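Local coordinates for sensor protein PfeS (Pseudomonas aeruginosa, PDB 3KYZ) that acts as the sensor histidine kinase of the PfeR/PfeS two-component system, may activate PfeR by phosphorylation, and is represented here by its sensor domain, predicted to be periplasmic, at residues F82-L86 with P99-I103; P89-R93 with L118-P124. The contacts are given in a common frame with arbitrary orientation. Numbering follows the deposited sequence.

Contact 1. Residues F82-L86 with P99-I103; sequences FMRKL and PYVSI
Two backbone hydrogen bonds, Arg84 N to Tyr100 O and Ser102 N to Arg84 O, both 2.9 Å, form a single parallel beta bridge between Arg84 and Val101 (CA–CA 4.9 Å). The extended loop 82-86 thereby adds to the edge of strand 100-104, one of the two outermost strands of the antiparallel sheet in this Cache-clan sensor domain. In register Met83 lies by Tyr100 (CA–CA 5.0 Å) and Lys85 by Ser102 (CA–CA 5.4 Å), the Lys85 side chain pointing away. The end-to-end directions of the segments differ by 63°, and water takes over at each end: one water joins Phe82 O (2.8 Å) to Tyr100 N (2.9 Å), another Leu86 N (2.8 Å) to Ser102 O (2.7 Å). Val101 CA also lies 3.3 Å from Arg84 O. Arg84, m at chi1 to chi3, curls away toward Pro89 O. Selenomethionine Met83 points toward the strand, while Phe82 leads away to meet Trp88 of the second subunit edge-to-face. Leu86 (m, t) reaches back, with CD2 3.7 Å from Val101 CG1 and CD1 4.0 Å from Ile103 CG1.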
ATOM      1  N   PHE A  82      -2.895   2.199   1.734  1.00 10.71           N
ATOM      2  CA  PHE A  82      -3.772   3.328   1.409  1.00 11.97           C
ATOM      3  C   PHE A  82      -3.098   4.635   1.806  1.00 12.46           C
ATOM      4  O   PHE A  82      -3.708   5.514   2.434  1.00 13.17           O
ATOM      5  CB  PHE A  82      -5.136   3.196   2.105  1.00 12.01           C
ATOM      6  CG  PHE A  82      -5.814   1.875   1.874  1.00 13.13           C
ATOM      7  CD1 PHE A  82      -6.169   1.474   0.591  1.00 13.90           C
ATOM      8  CD2 PHE A  82      -6.120   1.044   2.943  1.00 14.46           C
ATOM      9  CE1 PHE A  82      -6.798   0.246   0.379  1.00 15.12           C
ATOM     10  CE2 PHE A  82      -6.755  -0.177   2.741  1.00 15.95           C
ATOM     11  CZ  PHE A  82      -7.089  -0.578   1.455  1.00 15.47           C
HETATM   12  N   MSE A  83      -1.828   4.752   1.432  1.00 11.44           N
HETATM   13  CA  MSE A  83      -0.994   5.860   1.866  1.00 11.38           C
HETATM   14  C   MSE A  83      -1.183   7.113   1.030  1.00 12.03           C
HETATM   15  O   MSE A  83      -1.835   7.078  -0.021  1.00 15.00           O
HETATM   16  CB  MSE A  83       0.474   5.430   1.882  1.00 12.14           C
HETATM   17  CG  MSE A  83       0.713   4.233   2.799  1.00 11.50           C
HETATM   18 SE   MSE A  83       2.573   3.985   3.272  0.80 15.64          SE
HETATM   19  CE  MSE A  83       3.213   3.170   1.641  1.00 13.58           C
ATOM     20  N   ARG A  84      -0.621   8.222   1.515  1.00 12.54           N
ATOM     21  CA  ARG A  84      -0.662   9.501   0.810  1.00 14.20           C
ATOM     22  C   ARG A  84       0.751  10.034   0.622  1.00 13.02           C
ATOM     23  O   ARG A  84       1.604   9.858   1.499  1.00 13.88           O
ATOM     24  CB  ARG A  84      -1.465  10.539   1.606  1.00 16.21           C
ATOM     25  CG  ARG A  84      -2.799  10.046   2.145  1.00 18.11           C
ATOM     26  CD  ARG A  84      -3.774   9.726   1.025  1.00 20.47           C
ATOM     27  NE  ARG A  84      -4.244  10.939   0.365  1.00 22.60           N
ATOM     28  CZ  ARG A  84      -4.898  10.962  -0.791  1.00 25.56           C
ATOM     29  NH1 ARG A  84      -5.164   9.826  -1.431  1.00 27.53           N
ATOM     30  NH2 ARG A  84      -5.286  12.120  -1.309  1.00 26.30           N
ATOM     31  N   LYS A  85       1.002  10.692  -0.506  1.00 13.53           N
ATOM     32  CA  LYS A  85       2.263  11.409  -0.692  1.00 13.74           C
ATOM     33  C   LYS A  85       2.166  12.815  -0.113  1.00 15.55           C
ATOM     34  O   LYS A  85       1.068  13.329   0.114  1.00 16.65           O
ATOM     35  CB  LYS A  85       2.659  11.461  -2.167  1.00 15.21           C
ATOM     36  CG  LYS A  85       3.042  10.100  -2.740  1.00 16.11           C
ATOM     37  CD  LYS A  85       3.643  10.258  -4.122  1.00 18.95           C
ATOM     38  CE  LYS A  85       3.931   8.907  -4.761  1.00 22.50           C
ATOM     39  NZ  LYS A  85       4.538   9.056  -6.111  1.00 26.67           N
ATOM     40  N   LEU A  86       3.319  13.437   0.120  1.00 14.91           N
ATOM     41  CA  LEU A  86       3.370  14.713   0.834  1.00 17.60           C
ATOM     42  C   LEU A  86       2.543  15.828   0.196  1.00 19.27           C
ATOM     43  O   LEU A  86       2.066  16.722   0.902  1.00 21.59           O
ATOM     44  CB  LEU A  86       4.814  15.181   1.000  1.00 18.47           C
ATOM     45  CG  LEU A  86       5.621  14.439   2.071  1.00 19.20           C
ATOM     46  CD1 LEU A  86       7.103  14.775   1.967  1.00 20.41           C
ATOM     47  CD2 LEU A  86       5.091  14.762   3.460  1.00 19.78           C
ATOM     48  N   PRO A  99      -3.668   9.942   8.341  1.00 16.89           N
ATOM     49  CA  PRO A  99      -3.121   9.290   7.142  1.00 16.89           C
ATOM     50  C   PRO A  99      -1.713   8.737   7.351  1.00 13.91           C
ATOM     51  O   PRO A  99      -0.927   9.299   8.122  1.00 14.73           O
ATOM     52  CB  PRO A  99      -3.045  10.428   6.117  1.00 20.54           C
ATOM     53  CG  PRO A  99      -3.882  11.523   6.657  1.00 22.11           C
ATOM     54  CD  PRO A  99      -3.937  11.374   8.138  1.00 19.84           C
ATOM     55  N   TYR A 100      -1.401   7.646   6.658  1.00 13.15           N
ATOM     56  CA  TYR A 100      -0.023   7.167   6.594  1.00 11.74           C
ATOM     57  C   TYR A 100       0.644   7.809   5.394  1.00 11.26           C
ATOM     58  O   TYR A 100       0.161   7.684   4.266  1.00 13.04           O
ATOM     59  CB  TYR A 100       0.033   5.639   6.508  1.00 12.55           C
ATOM     60  CG  TYR A 100      -0.486   4.995   7.767  1.00 12.17           C
ATOM     61  CD1 TYR A 100       0.344   4.815   8.867  1.00 14.09           C
ATOM     62  CD2 TYR A 100      -1.809   4.585   7.863  1.00 15.36           C
ATOM     63  CE1 TYR A 100      -0.128   4.244  10.031  1.00 13.97           C
ATOM     64  CE2 TYR A 100      -2.290   4.016   9.012  1.00 16.49           C
ATOM     65  CZ  TYR A 100      -1.447   3.846  10.097  1.00 14.53           C
ATOM     66  OH  TYR A 100      -1.929   3.271  11.237  1.00 18.41           O
ATOM     67  N   VAL A 101       1.736   8.522   5.648  1.00 10.91           N
ATOM     68  CA  VAL A 101       2.421   9.272   4.609  1.00 11.77           C
ATOM     69  C   VAL A 101       3.641   8.503   4.113  1.00 11.44           C
ATOM     70  O   VAL A 101       4.471   8.055   4.909  1.00 12.51           O
ATOM     71  CB  VAL A 101       2.849  10.659   5.130  1.00 12.48           C
ATOM     72  CG1 VAL A 101       3.532  11.460   4.028  1.00 13.27           C
ATOM     73  CG2 VAL A 101       1.638  11.407   5.684  1.00 15.48           C
ATOM     74  N   SER A 102       3.721   8.340   2.793  1.00 11.29           N
ATOM     75  CA  SER A 102       4.799   7.616   2.131  1.00 11.14           C
ATOM     76  C   SER A 102       5.782   8.612   1.531  1.00 10.55           C
ATOM     77  O   SER A 102       5.394   9.477   0.741  1.00 11.88           O
ATOM     78  CB  SER A 102       4.213   6.768   1.003  1.00 10.93           C
ATOM     79  OG  SER A 102       5.215   6.092   0.267  1.00 12.40           O
ATOM     80  N   ILE A 103       7.052   8.499   1.907  1.00 10.56           N
ATOM     81  CA  ILE A 103       8.077   9.429   1.433  1.00 11.56           C
ATOM     82  C   ILE A 103       9.307   8.657   0.954  1.00 11.12           C
ATOM     83  O   ILE A 103      10.040   8.065   1.752  1.00 12.03           O
ATOM     84  CB  ILE A 103       8.506  10.434   2.528  1.00 12.17           C
ATOM     85  CG1 ILE A 103       7.291  11.027   3.255  1.00 13.21           C
ATOM     86  CG2 ILE A 103       9.391  11.532   1.918  1.00 13.70           C
ATOM     87  CD1 ILE A 103       7.641  11.739   4.577  1.00 15.45           C
TER
HETATM   88  O   HOH W   1      -3.416   6.440   5.026  1.00 27.14           O
HETATM   89  O   HOH W   2       5.697  11.960  -0.339  1.00 17.38           O

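Contact 2. Residues P89-R93 with L118-P124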
ATOM      1  N   PRO A  89      -3.876  15.652  -1.136  1.00 24.21           N
ATOM      2  CA  PRO A  89      -4.836  16.069  -0.107  1.00 26.51           C
ATOM      3  C   PRO A  89      -4.788  15.135   1.105  1.00 27.05           C
ATOM      4  O   PRO A  89      -4.605  13.928   0.936  1.00 27.39           O
ATOM      5  CB  PRO A  89      -6.191  15.950  -0.815  1.00 28.00           C
ATOM      6  CG  PRO A  89      -5.872  15.988  -2.276  1.00 27.51           C
ATOM      7  CD  PRO A  89      -4.524  15.350  -2.423  1.00 26.05           C
HETATM    8  N   MSE A  90      -4.948  15.693   2.302  1.00 29.28           N
HETATM    9  CA  MSE A  90      -4.883  14.935   3.553  1.00 31.39           C
HETATM   10  C   MSE A  90      -6.181  15.054   4.338  1.00 34.41           C
HETATM   11  O   MSE A  90      -6.721  16.150   4.485  1.00 36.57           O
HETATM   12  CB  MSE A  90      -3.763  15.479   4.439  1.00 32.47           C
HETATM   13  CG  MSE A  90      -2.398  15.476   3.808  1.00 33.85           C
HETATM   14 SE   MSE A  90      -1.419  13.867   4.242  0.80 35.51          SE
HETATM   15  CE  MSE A  90       0.006  14.075   2.928  1.00 28.17           C
ATOM     16  N   SER A  91      -6.665  13.937   4.873  1.00 36.40           N
ATOM     17  CA  SER A  91      -7.843  13.976   5.735  1.00 39.08           C
ATOM     18  C   SER A  91      -8.044  12.681   6.518  1.00 40.76           C
ATOM     19  O   SER A  91      -7.514  11.632   6.148  1.00 41.02           O
ATOM     20  CB  SER A  91      -9.100  14.283   4.918  1.00 41.18           C
ATOM     21  OG  SER A  91      -9.763  13.090   4.544  1.00 44.68           O
ATOM     22  N   ARG A  92      -8.810  12.776   7.605  1.00 41.80           N
ATOM     23  CA  ARG A  92      -9.143  11.607   8.409  0.50 43.03           C
ATOM     24  C   ARG A  92     -10.389  10.917   7.859  1.00 44.35           C
ATOM     25  O   ARG A  92     -10.654   9.759   8.178  1.00 44.12           O
ATOM     26  CB  ARG A  92      -9.380  12.007   9.869  0.50 43.28           C
ATOM     27  CG  ARG A  92      -8.268  12.840  10.489  0.50 43.63           C
ATOM     28  CD  ARG A  92      -8.613  13.246  11.917  0.50 44.04           C
ATOM     29  NE  ARG A  92      -8.462  12.138  12.857  0.50 45.00           N
ATOM     30  CZ  ARG A  92      -7.675  12.168  13.929  0.50 44.58           C
ATOM     31  NH1 ARG A  92      -7.598  11.110  14.728  0.50 45.43           N
ATOM     32  NH2 ARG A  92      -6.970  13.256  14.208  0.50 42.39           N
ATOM     33  N   ARG A  93     -11.142  11.643   7.035  1.00 46.35           N
ATOM     34  CA  ARG A  93     -12.417  11.180   6.479  1.00 48.35           C
ATOM     35  C   ARG A  93     -12.493   9.691   6.143  1.00 49.03           C
ATOM     36  O   ARG A  93     -13.106   8.907   6.872  1.00 49.69           O
ATOM     37  CB  ARG A  93     -12.770  11.992   5.228  1.00 49.75           C
ATOM     38  CG  ARG A  93     -13.194  13.429   5.495  1.00 52.64           C
ATOM     39  CD  ARG A  93     -14.684  13.528   5.790  1.00 56.24           C
ATOM     40  NE  ARG A  93     -15.133  14.915   5.888  1.00 60.15           N
ATOM     41  CZ  ARG A  93     -15.668  15.604   4.882  1.00 61.93           C
ATOM     42  NH1 ARG A  93     -15.827  15.036   3.693  1.00 62.53           N
ATOM     43  NH2 ARG A  93     -16.047  16.862   5.068  1.00 62.25           N
ATOM     44  N   LEU A 118       0.798  10.585   9.972  1.00 12.37           N
ATOM     45  CA  LEU A 118       0.859  12.038  10.115  1.00 14.10           C
ATOM     46  C   LEU A 118       0.661  12.456  11.568  1.00 14.77           C
ATOM     47  O   LEU A 118      -0.330  12.081  12.180  1.00 15.10           O
ATOM     48  CB  LEU A 118      -0.216  12.703   9.252  1.00 15.87           C
ATOM     49  CG  LEU A 118      -0.060  14.215   9.115  1.00 16.72           C
ATOM     50  CD1 LEU A 118       1.154  14.547   8.254  1.00 15.78           C
ATOM     51  CD2 LEU A 118      -1.316  14.822   8.527  1.00 20.57           C
ATOM     52  N   PRO A 119       1.604  13.229  12.130  1.00 16.26           N
ATOM     53  CA  PRO A 119       1.365  13.767  13.476  1.00 17.70           C
ATOM     54  C   PRO A 119       0.107  14.630  13.509  1.00 19.86           C
ATOM     55  O   PRO A 119      -0.136  15.405  12.585  1.00 20.89           O
ATOM     56  CB  PRO A 119       2.604  14.632  13.732  1.00 19.33           C
ATOM     57  CG  PRO A 119       3.671  13.996  12.910  1.00 19.08           C
ATOM     58  CD  PRO A 119       2.964  13.533  11.647  1.00 17.69           C
ATOM     59  N   GLU A 120      -0.679  14.503  14.571  1.00 20.53           N
ATOM     60  CA  GLU A 120      -1.972  15.175  14.645  1.00 24.39           C
ATOM     61  C   GLU A 120      -1.885  16.690  14.441  1.00 25.43           C
ATOM     62  O   GLU A 120      -2.783  17.301  13.855  1.00 26.14           O
ATOM     63  CB  GLU A 120      -2.654  14.858  15.976  1.00 29.11           C
ATOM     64  CG  GLU A 120      -4.062  15.410  16.098  1.00 37.86           C
ATOM     65  CD  GLU A 120      -4.647  15.196  17.479  1.00 45.92           C
ATOM     66  OE1 GLU A 120      -3.864  14.937  18.419  1.00 50.22           O
ATOM     67  OE2 GLU A 120      -5.884  15.290  17.628  1.00 50.81           O
ATOM     68  N   ARG A 121      -0.803  17.297  14.914  1.00 23.69           N
ATOM     69  CA  ARG A 121      -0.678  18.751  14.840  1.00 24.90           C
ATOM     70  C   ARG A 121      -0.538  19.258  13.406  1.00 25.96           C
ATOM     71  O   ARG A 121      -0.725  20.452  13.149  1.00 27.55           O
ATOM     72  CB  ARG A 121       0.503  19.242  15.682  1.00 26.07           C
ATOM     73  CG  ARG A 121       1.841  19.028  15.013  1.00 29.17           C
ATOM     74  CD  ARG A 121       2.997  19.550  15.849  1.00 29.59           C
ATOM     75  NE  ARG A 121       4.253  19.297  15.157  1.00 29.23           N
ATOM     76  CZ  ARG A 121       4.846  18.109  15.105  1.00 29.17           C
ATOM     77  NH1 ARG A 121       4.307  17.070  15.725  1.00 28.61           N
ATOM     78  NH2 ARG A 121       5.988  17.967  14.447  1.00 32.63           N
ATOM     79  N   LEU A 122      -0.214  18.359  12.475  1.00 24.88           N
ATOM     80  CA  LEU A 122       0.078  18.757  11.098  1.00 28.05           C
ATOM     81  C   LEU A 122      -1.092  18.567  10.141  1.00 32.35           C
ATOM     82  O   LEU A 122      -0.964  18.829   8.943  1.00 34.39           O
ATOM     83  CB  LEU A 122       1.287  17.992  10.549  1.00 25.94           C
ATOM     84  CG  LEU A 122       2.657  18.199  11.197  1.00 24.61           C
ATOM     85  CD1 LEU A 122       3.724  17.443  10.402  1.00 24.84           C
ATOM     86  CD2 LEU A 122       3.002  19.680  11.292  1.00 24.34           C
ATOM     87  N   LEU A 123      -2.224  18.100  10.651  1.00 33.57           N
ATOM     88  CA  LEU A 123      -3.353  17.811   9.780  1.00 36.29           C
ATOM     89  C   LEU A 123      -3.982  19.109   9.293  1.00 36.62           C
ATOM     90  O   LEU A 123      -4.285  19.988  10.097  1.00 39.84           O
ATOM     91  CB  LEU A 123      -4.392  16.949  10.496  1.00 36.71           C
ATOM     92  CG  LEU A 123      -5.539  16.443   9.619  1.00 37.38           C
ATOM     93  CD1 LEU A 123      -5.049  15.414   8.603  1.00 37.07           C
ATOM     94  CD2 LEU A 123      -6.638  15.862  10.486  1.00 39.50           C
ATOM     95  N   PRO A 124      -4.171  19.239   7.970  1.00 36.09           N
ATOM     96  CA  PRO A 124      -4.798  20.440   7.409  1.00 34.91           C
ATOM     97  C   PRO A 124      -6.114  20.764   8.110  1.00 35.11           C
ATOM     98  O   PRO A 124      -6.948  19.867   8.260  1.00 38.05           O
ATOM     99  CB  PRO A 124      -5.062  20.041   5.955  1.00 34.27           C
ATOM    100  CG  PRO A 124      -4.006  19.027   5.654  1.00 34.21           C
ATOM    101  CD  PRO A 124      -3.840  18.248   6.930  1.00 34.21           C
TER
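Leu123 is the wedge of this contact. With chi1 t and chi2 p it reaches from the C-terminal tail to the loop 89-93, where its two methyls part: CD1 lies 4.3 Å from Ser91 CA and 4.4 Å from Met90 CB, whereas CD2 presses to 3.4 Å from Arg92 CG. Beside it the ring of Pro124 covers the root of the Met90 side chain, Pro124 CD standing 3.7 Å from Met90 CB. Met90, a selenomethionine, starts toward the tail, but a chi2 of -93°, between the usual wells, turns its end away; SE still grazes Leu118 CD2 at 4.4 Å. Leu118, like Leu123, is t, p; with Pro124 the two leucines line one side of Met90.

At the more exposed margin, Arg92 (m, t, p) in the conformer described runs its aliphatic part along Leu123 and brings its guanidinium near the extended Glu120 (t, t). Arg92 NH2 is 4.1 Å from Glu120 OE2, too far for a salt bridge, so the opposite charges are merely neighbours and the cohesion between the segments is mainly apolar.

The tail takes its shape from a 3-10 turn at 120-122, with Leu122 N bonded to Pro119 O at 3.0 Å. It brings Leu123 and Pro124 back across the loop, whose Met90 also makes a backbone hydrogen bond with Tyr13 near the N-terminus. Loop and tail thus close the end of the sensor domain where both modelled termini meet, consistent with a periplasmic domain inserted between two membrane-spanning segments.

Contacts 1 and 2 have centres about 10 Å apart and interlock along the chain: the loop supplies 82-86 and then 89-93 before strand 100-104 follows, and the tail 118-124 comes last. Two probable hydrogen bonds join them directly, Pro99 O with Leu118 N at 2.8 Å and Arg84 NH2 with Pro89 O at 3.0 Å. The first continues the antiparallel pairing of strands 100-104 and 113-117 by one residue beyond their ends; the second folds an arginine of contact 1 onto the loop of contact 2. Met90 CE also packs 3.1 Å from Lys85 O. The two differ in setting: contact 1 is buried and borders the second subunit, whereas contact 2 is partly exposed beside the chain termini.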